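Nonsense-mediated mRNA decay factor SMG5 (Homo sapiens, PDB 2HWY) acts in nonsense-mediated mRNA decay, promoting UPF1 dephosphorylation, probably as an adapter to protein phosphatase 2A, lacks RNase activity by itself and is represented here by its PIN domain. Local coordinates at residues Thr9-Leu12 with Val18-Gln21; Ala11-Leu16 with Asp38-Leu43; Ile54-Ala59 with Arg66-Gln71. All coordinates share one frame; numbering follows the deposited sequence.

Interaction 1: residues Thr9-Leu12 with Val18-Gln21; sequences TQAL and VIRQ
Ile-19 reaches across from helix 16-25 and uses two different branches to meet Leu-12 and Ala-11 of helix 9-14. The first kind of contact is side chain on side chain. The CG2 methyl of Ile-19 lies 3.9 Å from Leu-12 CD2, and the two side chains run at about a right angle to each other. The CD1 methyl of Ile-19 comes 4.2 Å from Ala-11 CB. The first torsion (chi1 -70°) sets CG1 beside the backbone N of Ile-19 and sends CD1 to Ala-11; CG2, anti to that N, faces Leu-12.

The second kind is aliphatic carbon against backbone. The same Ile-19 CD1 is 3.3 Å from Ala-11 O, a packing contact with a carbonyl midway along the short helix 9-14. All three residues are buried and no polar side chain takes part. Val-153 of helix 153-159 also packs on Ala-11, and Val-36 of helix 34-43 on Leu-12.

The pair of consecutive helices links strand 4-7 to strand 29-32, the first beta-alpha-beta crossover of the Rossmann-like PIN fold, here with its helical connection broken in two.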
loop_
_atom_site.group_PDB
_atom_site.type_symbol
_atom_site.label_atom_id
_atom_site.label_comp_id
_atom_site.label_asym_id
_atom_site.label_seq_id
_atom_site.Cartn_x
_atom_site.Cartn_y
_atom_site.Cartn_z
ATOM N N THR A 9 1.852 4.099 3.781
ATOM C CA THR A 9 1.238 5.432 3.827
ATOM C C THR A 9 1.966 6.297 2.812
ATOM O O THR A 9 1.363 7.046 2.039
ATOM C CB THR A 9 1.337 6.121 5.243
ATOM O OG1 THR A 9 0.383 5.546 6.142
ATOM C CG2 THR A 9 1.062 7.618 5.155
ATOM N N GLN A 10 3.282 6.192 2.828
ATOM C CA GLN A 10 4.096 7.001 1.950
ATOM C C GLN A 10 3.765 6.721 0.488
ATOM O O GLN A 10 3.739 7.648 -0.324
ATOM C CB GLN A 10 5.575 6.739 2.211
ATOM C CG GLN A 10 6.316 7.878 2.834
ATOM C CD GLN A 10 7.819 7.611 2.834
ATOM O OE1 GLN A 10 8.628 8.484 2.485
ATOM N NE2 GLN A 10 8.201 6.385 3.204
ATOM N N ALA A 11 3.531 5.448 0.161
ATOM C CA ALA A 11 3.212 5.037 -1.211
ATOM C C ALA A 11 1.920 5.676 -1.679
ATOM O O ALA A 11 1.830 6.155 -2.800
ATOM C CB ALA A 11 3.107 3.522 -1.308
ATOM N N LEU A 12 0.920 5.676 -0.805
ATOM C CA LEU A 12 -0.366 6.280 -1.113
ATOM C C LEU A 12 -0.275 7.783 -1.198
ATOM O O LEU A 12 -0.906 8.390 -2.050
ATOM C CB LEU A 12 -1.398 5.905 -0.052
ATOM C CG LEU A 12 -1.831 4.452 -0.177
ATOM C CD1 LEU A 12 -2.480 3.996 1.109
ATOM C CD2 LEU A 12 -2.759 4.231 -1.390
ATOM N N VAL A 18 0.321 5.484 -9.316
ATOM C CA VAL A 18 0.803 4.114 -9.453
ATOM C C VAL A 18 -0.226 3.143 -8.854
ATOM O O VAL A 18 -0.592 2.130 -9.474
ATOM C CB VAL A 18 2.158 3.942 -8.735
ATOM C CG1 VAL A 18 2.519 2.472 -8.601
ATOM C CG2 VAL A 18 3.255 4.702 -9.487
ATOM N N ILE A 19 -0.684 3.464 -7.643
ATOM C CA ILE A 19 -1.674 2.646 -6.976
ATOM C C ILE A 19 -2.967 2.632 -7.790
ATOM O O ILE A 19 -3.560 1.574 -7.989
ATOM C CB ILE A 19 -1.868 3.057 -5.472
ATOM C CG1 ILE A 19 -0.630 2.661 -4.665
ATOM C CG2 ILE A 19 -3.063 2.349 -4.834
ATOM C CD1 ILE A 19 0.321 3.762 -4.415
ATOM N N ARG A 20 -3.376 3.778 -8.313
ATOM C CA ARG A 20 -4.556 3.806 -9.180
ATOM C C ARG A 20 -4.441 2.785 -10.296
ATOM O O ARG A 20 -5.324 1.976 -10.494
ATOM C CB ARG A 20 -4.778 5.188 -9.774
ATOM C CG ARG A 20 -6.066 5.303 -10.620
ATOM C CD ARG A 20 -6.229 6.687 -11.284
ATOM N NE ARG A 20 -5.900 7.751 -10.337
ATOM C CZ ARG A 20 -6.757 8.338 -9.503
ATOM N NH1 ARG A 20 -8.041 7.993 -9.487
ATOM N NH2 ARG A 20 -6.325 9.293 -8.680
ATOM N N GLN A 21 -3.328 2.826 -11.007
ATOM C CA GLN A 21 -3.067 1.884 -12.096
ATOM C C GLN A 21 -3.196 0.438 -11.640
ATOM O O GLN A 21 -3.876 -0.355 -12.276
ATOM C CB GLN A 21 -1.661 2.106 -12.652
ATOM C CG GLN A 21 -1.474 1.676 -14.090
ATOM C CD GLN A 21 -2.272 2.515 -15.058
ATOM O OE1 GLN A 21 -2.696 3.633 -14.737
ATOM N NE2 GLN A 21 -2.495 1.980 -16.249
#

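Interaction 2: residues Ala11-Leu16 with Asp38-Leu43; sequences ALCHHL and DGLDLL
Leu-40 puts its two methyls against two successive residues of helix 9-14, one for each. CD1 of Leu-40 is 3.8 Å from Leu-12 CD1, with the two leucine side chains crossing at about a right angle. CD2 of Leu-40 is 3.6 Å from Cys-13 SG, where the sulfur acts as an apolar partner. Within the two segments the fork of Leu-40 thus makes the contact, and Leu-12 gives it the CD1 methyl, its CD2 being turned to Ile-19.

Behind this first shell, the first torsion of Cys-13 sets its sulfur: with SG beside the residue's own backbone N (chi1 -80°), it is aimed across at helix 34-43. Independently of that torsion, Cys-13 CB lies over the centre of the His-14 ring, about 4.3 Å above its plane. Leu-43, farther along helix 34-43, also points toward 11-16 but stays 4.7 Å from it at the nearest; it packs instead on Thr-9 at the start of helix 9-14, which touches Leu-40 as well.

Farther out, helix 48-63 packs on both sides of the contact: Ile-54 on Leu-40, Ala-50 on Leu-43 and Tyr-56 on Leu-16. The contact therefore joins the helix that follows strand 4-7 to the helix that follows strand 29-32, two neighbouring strands of the parallel sheet.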
loop_
_atom_site.group_PDB
_atom_site.type_symbol
_atom_site.label_atom_id
_atom_site.label_comp_id
_atom_site.label_asym_id
_atom_site.label_seq_id
_atom_site.Cartn_x
_atom_site.Cartn_y
_atom_site.Cartn_z
ATOM N N ALA A 11 3.531 5.448 0.161
ATOM C CA ALA A 11 3.212 5.037 -1.211
ATOM C C ALA A 11 1.920 5.676 -1.679
ATOM O O ALA A 11 1.830 6.155 -2.800
ATOM C CB ALA A 11 3.107 3.522 -1.308
ATOM N N LEU A 12 0.920 5.676 -0.805
ATOM C CA LEU A 12 -0.366 6.280 -1.113
ATOM C C LEU A 12 -0.275 7.783 -1.198
ATOM O O LEU A 12 -0.906 8.390 -2.050
ATOM C CB LEU A 12 -1.398 5.905 -0.052
ATOM C CG LEU A 12 -1.831 4.452 -0.177
ATOM C CD1 LEU A 12 -2.480 3.996 1.109
ATOM C CD2 LEU A 12 -2.759 4.231 -1.390
ATOM N N CYS A 13 0.491 8.379 -0.291
ATOM C CA CYS A 13 0.598 9.846 -0.209
ATOM C C CYS A 13 1.343 10.487 -1.368
ATOM O O CYS A 13 1.026 11.606 -1.737
ATOM C CB CYS A 13 1.251 10.270 1.109
ATOM S SG CYS A 13 0.071 10.247 2.480
ATOM N N HIS A 14 2.310 9.765 -1.931
ATOM C CA HIS A 14 3.245 10.292 -2.906
ATOM C C HIS A 14 3.172 9.653 -4.289
ATOM O O HIS A 14 3.769 10.174 -5.225
ATOM C CB HIS A 14 4.649 10.090 -2.389
ATOM C CG HIS A 14 4.946 10.872 -1.152
ATOM N ND1 HIS A 14 5.558 10.316 -0.049
ATOM C CD2 HIS A 14 4.706 12.168 -0.841
ATOM C CE1 HIS A 14 5.697 11.244 0.883
ATOM N NE2 HIS A 14 5.182 12.374 0.429
ATOM N N HIS A 15 2.471 8.536 -4.427
ATOM C CA HIS A 15 2.472 7.773 -5.671
ATOM C C HIS A 15 1.096 7.162 -5.900
ATOM O O HIS A 15 0.964 6.009 -6.305
ATOM C CB HIS A 15 3.540 6.682 -5.636
ATOM C CG HIS A 15 4.919 7.198 -5.361
ATOM N ND1 HIS A 15 5.484 7.191 -4.101
ATOM C CD2 HIS A 15 5.846 7.745 -6.181
ATOM C CE1 HIS A 15 6.700 7.703 -4.160
ATOM N NE2 HIS A 15 6.940 8.053 -5.410
ATOM N N LEU A 16 0.075 7.976 -5.661
ATOM C CA LEU A 16 -1.295 7.574 -5.824
ATOM C C LEU A 16 -1.601 7.102 -7.235
ATOM O O LEU A 16 -2.380 6.170 -7.417
ATOM C CB LEU A 16 -2.176 8.746 -5.480
ATOM C CG LEU A 16 -3.662 8.513 -5.570
ATOM C CD1 LEU A 16 -4.091 7.367 -4.645
ATOM C CD2 LEU A 16 -4.340 9.810 -5.206
ATOM N N ASP A 38 -5.883 4.516 8.995
ATOM C CA ASP A 38 -5.957 5.393 10.166
ATOM C C ASP A 38 -4.841 6.446 10.171
ATOM O O ASP A 38 -5.055 7.569 10.615
ATOM C CB ASP A 38 -5.960 4.564 11.463
ATOM C CG ASP A 38 -7.228 3.729 11.616
ATOM O OD1 ASP A 38 -8.159 3.901 10.775
ATOM O OD2 ASP A 38 -7.292 2.901 12.559
ATOM N N GLY A 39 -3.664 6.081 9.671
ATOM C CA GLY A 39 -2.577 7.032 9.471
ATOM C C GLY A 39 -2.977 8.149 8.523
ATOM O O GLY A 39 -2.621 9.319 8.729
ATOM N N LEU A 40 -3.742 7.804 7.493
ATOM C CA LEU A 40 -4.149 8.798 6.507
ATOM C C LEU A 40 -5.242 9.731 7.053
ATOM O O LEU A 40 -5.187 10.936 6.793
ATOM C CB LEU A 40 -4.590 8.132 5.206
ATOM C CG LEU A 40 -3.534 7.253 4.533
ATOM C CD1 LEU A 40 -4.141 6.467 3.420
ATOM C CD2 LEU A 40 -2.385 8.062 4.004
ATOM N N ASP A 41 -6.217 9.194 7.797
ATOM C CA ASP A 41 -7.205 10.029 8.514
ATOM C C ASP A 41 -6.498 11.075 9.394
ATOM O O ASP A 41 -6.891 12.242 9.408
ATOM C CB ASP A 41 -8.144 9.188 9.419
ATOM C CG ASP A 41 -9.068 8.241 8.635
ATOM O OD1 ASP A 41 -9.711 8.696 7.651
ATOM O OD2 ASP A 41 -9.157 7.041 9.033
ATOM N N LEU A 42 -5.472 10.649 10.137
ATOM C CA LEU A 42 -4.621 11.580 10.892
ATOM C C LEU A 42 -4.013 12.646 9.977
ATOM O O LEU A 42 -4.003 13.828 10.321
ATOM C CB LEU A 42 -3.457 10.864 11.588
ATOM C CG LEU A 42 -3.622 10.164 12.932
ATOM C CD1 LEU A 42 -2.280 9.556 13.337
ATOM C CD2 LEU A 42 -4.139 11.111 14.013
ATOM N N LEU A 43 -3.484 12.224 8.828
ATOM C CA LEU A 43 -2.693 13.132 7.983
ATOM C C LEU A 43 -3.542 14.070 7.085
ATOM O O LEU A 43 -3.081 15.145 6.711
ATOM C CB LEU A 43 -1.667 12.334 7.166
ATOM C CG LEU A 43 -0.570 11.656 7.994
ATOM C CD1 LEU A 43 0.073 10.517 7.220
ATOM C CD2 LEU A 43 0.486 12.649 8.437
#

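Interaction 3: residues Ile54-Ala59 with Arg66-Gln71; sequences IRYLEA and RYIRCQ
Ile-68, on a strand at one border of the parallel PIN-domain sheet, packs against Leu-57 and Tyr-56 of helix 48-63. This helix is the last element of the connection that runs from strand 29-32 through helices 34-43 and 48-63 to strand 68-70, so the contact lays the middle of the last helix of a beta-alpha-beta crossover against the strand that follows it.

At the start of 66-71 the chain is still a loop, but Tyr-67 is already tied by a backbone hydrogen bond to Val-30 of the adjacent strand. Ile-68 then turns its side chain to the helix and does nearly all the touching. CG1 lies anti to the backbone N (chi1 177°), and the extended second torsion (chi2 -170°) carries CD1 farther out toward the helix. There CD1 meets the CD2 methyl of Leu-57, the two side chains crossing at about a right angle; the modelled closeness of these methyls is doubtful at this resolution. Ile-68 CG1 stays 4.2 Å from that same Leu-57 CD2. Ile-68 CD1 also approaches Tyr-56 CE2, at 4.5 Å. The Tyr-56 side chain also touches Leu-16, Arg-20 and Ala-23 of helix 16-25, and its OH is hydrogen-bonded to Glu-60 OE2, one turn on in its own helix.

Arg-69 points the opposite way, as alternation along a strand requires; its backbone bonds to Val-30 and Ile-32 keep 68-70 in the sheet. Cys-70 turns back to the helix side, yet its side chain remains 5.3 Å from 54-59 and packs instead on Arg-34 and Ile-37 of helix 34-43. Where the modelled segment ends, the carbonyl oxygen of Gln-71 takes a hydrogen bond from Arg-34 NE.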
loop_
_atom_site.group_PDB
_atom_site.type_symbol
_atom_site.label_atom_id
_atom_site.label_comp_id
_atom_site.label_asym_id
_atom_site.label_seq_id
_atom_site.Cartn_x
_atom_site.Cartn_y
_atom_site.Cartn_z
ATOM N N ILE A 54 -7.019 9.127 0.635
ATOM C CA ILE A 54 -8.332 8.688 1.109
ATOM C C ILE A 54 -9.411 8.919 0.068
ATOM O O ILE A 54 -10.142 7.981 -0.277
ATOM C CB ILE A 54 -8.750 9.373 2.433
ATOM C CG1 ILE A 54 -8.182 8.608 3.625
ATOM C CG2 ILE A 54 -10.266 9.401 2.586
ATOM C CD1 ILE A 54 -8.065 9.455 4.856
ATOM N N ARG A 55 -9.517 10.166 -0.408
ATOM C CA ARG A 55 -10.576 10.520 -1.345
ATOM C C ARG A 55 -10.574 9.593 -2.556
ATOM O O ARG A 55 -11.609 9.077 -2.968
ATOM C CB ARG A 55 -10.427 11.975 -1.797
ATOM C CG ARG A 55 -10.678 12.995 -0.698
ATOM N N TYR A 56 -9.391 9.297 -3.101
ATOM C CA TYR A 56 -9.272 8.354 -4.206
ATOM C C TYR A 56 -9.868 7.016 -3.853
ATOM O O TYR A 56 -10.675 6.462 -4.607
ATOM C CB TYR A 56 -7.803 8.124 -4.563
ATOM C CG TYR A 56 -7.563 6.789 -5.215
ATOM C CD1 TYR A 56 -7.858 6.590 -6.559
ATOM C CD2 TYR A 56 -7.074 5.708 -4.481
ATOM C CE1 TYR A 56 -7.653 5.356 -7.165
ATOM C CE2 TYR A 56 -6.859 4.460 -5.083
ATOM C CZ TYR A 56 -7.147 4.303 -6.424
ATOM O OH TYR A 56 -6.932 3.087 -7.022
ATOM N N LEU A 57 -9.428 6.493 -2.708
ATOM C CA LEU A 57 -9.870 5.192 -2.204
ATOM C C LEU A 57 -11.376 5.093 -2.089
ATOM O O LEU A 57 -11.954 4.055 -2.413
ATOM C CB LEU A 57 -9.223 4.899 -0.845
ATOM C CG LEU A 57 -7.730 4.537 -0.883
ATOM C CD1 LEU A 57 -7.149 4.485 0.513
ATOM C CD2 LEU A 57 -7.500 3.227 -1.578
ATOM N N GLU A 58 -12.009 6.174 -1.653
ATOM C CA GLU A 58 -13.470 6.223 -1.598
ATOM C C GLU A 58 -14.117 6.317 -2.985
ATOM O O GLU A 58 -15.175 5.754 -3.230
ATOM C CB GLU A 58 -13.919 7.374 -0.709
ATOM C CG GLU A 58 -13.644 7.116 0.776
ATOM C CD GLU A 58 -13.550 8.394 1.597
ATOM O OE1 GLU A 58 -13.723 8.323 2.821
ATOM O OE2 GLU A 58 -13.312 9.478 1.027
ATOM N N ALA A 59 -13.473 7.030 -3.892
ATOM C CA ALA A 59 -13.948 7.087 -5.272
ATOM C C ALA A 59 -13.929 5.681 -5.906
ATOM O O ALA A 59 -14.922 5.255 -6.520
ATOM C CB ALA A 59 -13.119 8.070 -6.090
ATOM N N ARG A 66 -13.743 -3.980 -6.743
ATOM C CA ARG A 66 -13.852 -5.057 -5.800
ATOM C C ARG A 66 -12.473 -5.483 -5.469
ATOM O O ARG A 66 -12.264 -6.364 -4.673
ATOM C CB ARG A 66 -14.601 -6.239 -6.405
ATOM C CG ARG A 66 -15.914 -5.886 -7.094
ATOM C CD ARG A 66 -17.169 -6.383 -6.383
ATOM N NE ARG A 66 -17.041 -6.439 -4.941
ATOM C CZ ARG A 66 -17.356 -7.496 -4.210
ATOM N NH1 ARG A 66 -17.812 -8.587 -4.786
ATOM N NH2 ARG A 66 -17.189 -7.463 -2.911
ATOM N N TYR A 67 -11.522 -4.845 -6.119
ATOM C CA TYR A 67 -10.150 -5.267 -6.048
ATOM C C TYR A 67 -9.416 -4.361 -5.145
ATOM O O TYR A 67 -8.235 -4.234 -5.235
ATOM C CB TYR A 67 -9.516 -5.223 -7.410
ATOM C CG TYR A 67 -10.093 -6.227 -8.332
ATOM C CD1 TYR A 67 -10.918 -5.849 -9.336
ATOM C CD2 TYR A 67 -9.848 -7.557 -8.168
ATOM C CE1 TYR A 67 -11.457 -6.752 -10.151
ATOM C CE2 TYR A 67 -10.396 -8.449 -8.978
ATOM C CZ TYR A 67 -11.193 -8.043 -9.968
ATOM O OH TYR A 67 -11.752 -8.932 -10.806
ATOM N N ILE A 68 -10.134 -3.716 -4.256
ATOM C CA ILE A 68 -9.489 -2.900 -3.276
ATOM C C ILE A 68 -10.170 -2.920 -1.903
ATOM O O ILE A 68 -11.372 -2.900 -1.820
ATOM C CB ILE A 68 -9.203 -1.536 -3.861
ATOM C CG1 ILE A 68 -8.587 -0.618 -2.860
ATOM C CG2 ILE A 68 -10.411 -0.908 -4.377
ATOM C CD1 ILE A 68 -8.550 0.697 -3.362
ATOM N N ARG A 69 -9.403 -3.018 -0.826
ATOM C CA ARG A 69 -9.980 -3.078 0.499
ATOM C C ARG A 69 -9.177 -2.348 1.518
ATOM O O ARG A 69 -8.016 -2.162 1.343
ATOM C CB ARG A 69 -10.081 -4.499 0.922
ATOM C CG ARG A 69 -10.558 -5.371 -0.138
ATOM C CD ARG A 69 -10.815 -6.736 0.392
ATOM N NE ARG A 69 -10.551 -6.832 1.817
ATOM C CZ ARG A 69 -9.907 -7.840 2.368
ATOM N NH1 ARG A 69 -9.465 -8.814 1.606
ATOM N NH2 ARG A 69 -9.686 -7.859 3.659
ATOM N N CYS A 70 -9.797 -1.957 2.617
ATOM C CA CYS A 70 -9.068 -1.704 3.828
ATOM C C CYS A 70 -9.382 -2.830 4.740
ATOM O O CYS A 70 -10.297 -3.553 4.519
ATOM C CB CYS A 70 -9.486 -0.396 4.433
ATOM S SG CYS A 70 -9.754 0.845 3.268
ATOM N N GLN A 71 -8.595 -3.000 5.762
ATOM C CA GLN A 71 -8.628 -4.209 6.490
ATOM C C GLN A 71 -9.016 -3.982 7.929
ATOM O O GLN A 71 -9.495 -2.937 8.296
ATOM C CB GLN A 71 -7.272 -4.828 6.430
#

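All three interactions lie in one PIN domain. The centres of the first two are about 9 Å apart, and the centre of the third lies about 11 Å from the first and about 12 Å from the second. Interactions 1 and 2 start from the same helix, 9-14, and share Ala-11 and Leu-12; interaction 3 follows later along the chain. Helices 34-43 and 48-63, consecutive in sequence, carry interactions 2 and 3 and pack on each other, Asp-41 touching Ile-54. The result is one continuous helical layer serving strands 4-7, 29-32 and 68-70, three adjacent strands at one side of the five-stranded sheet.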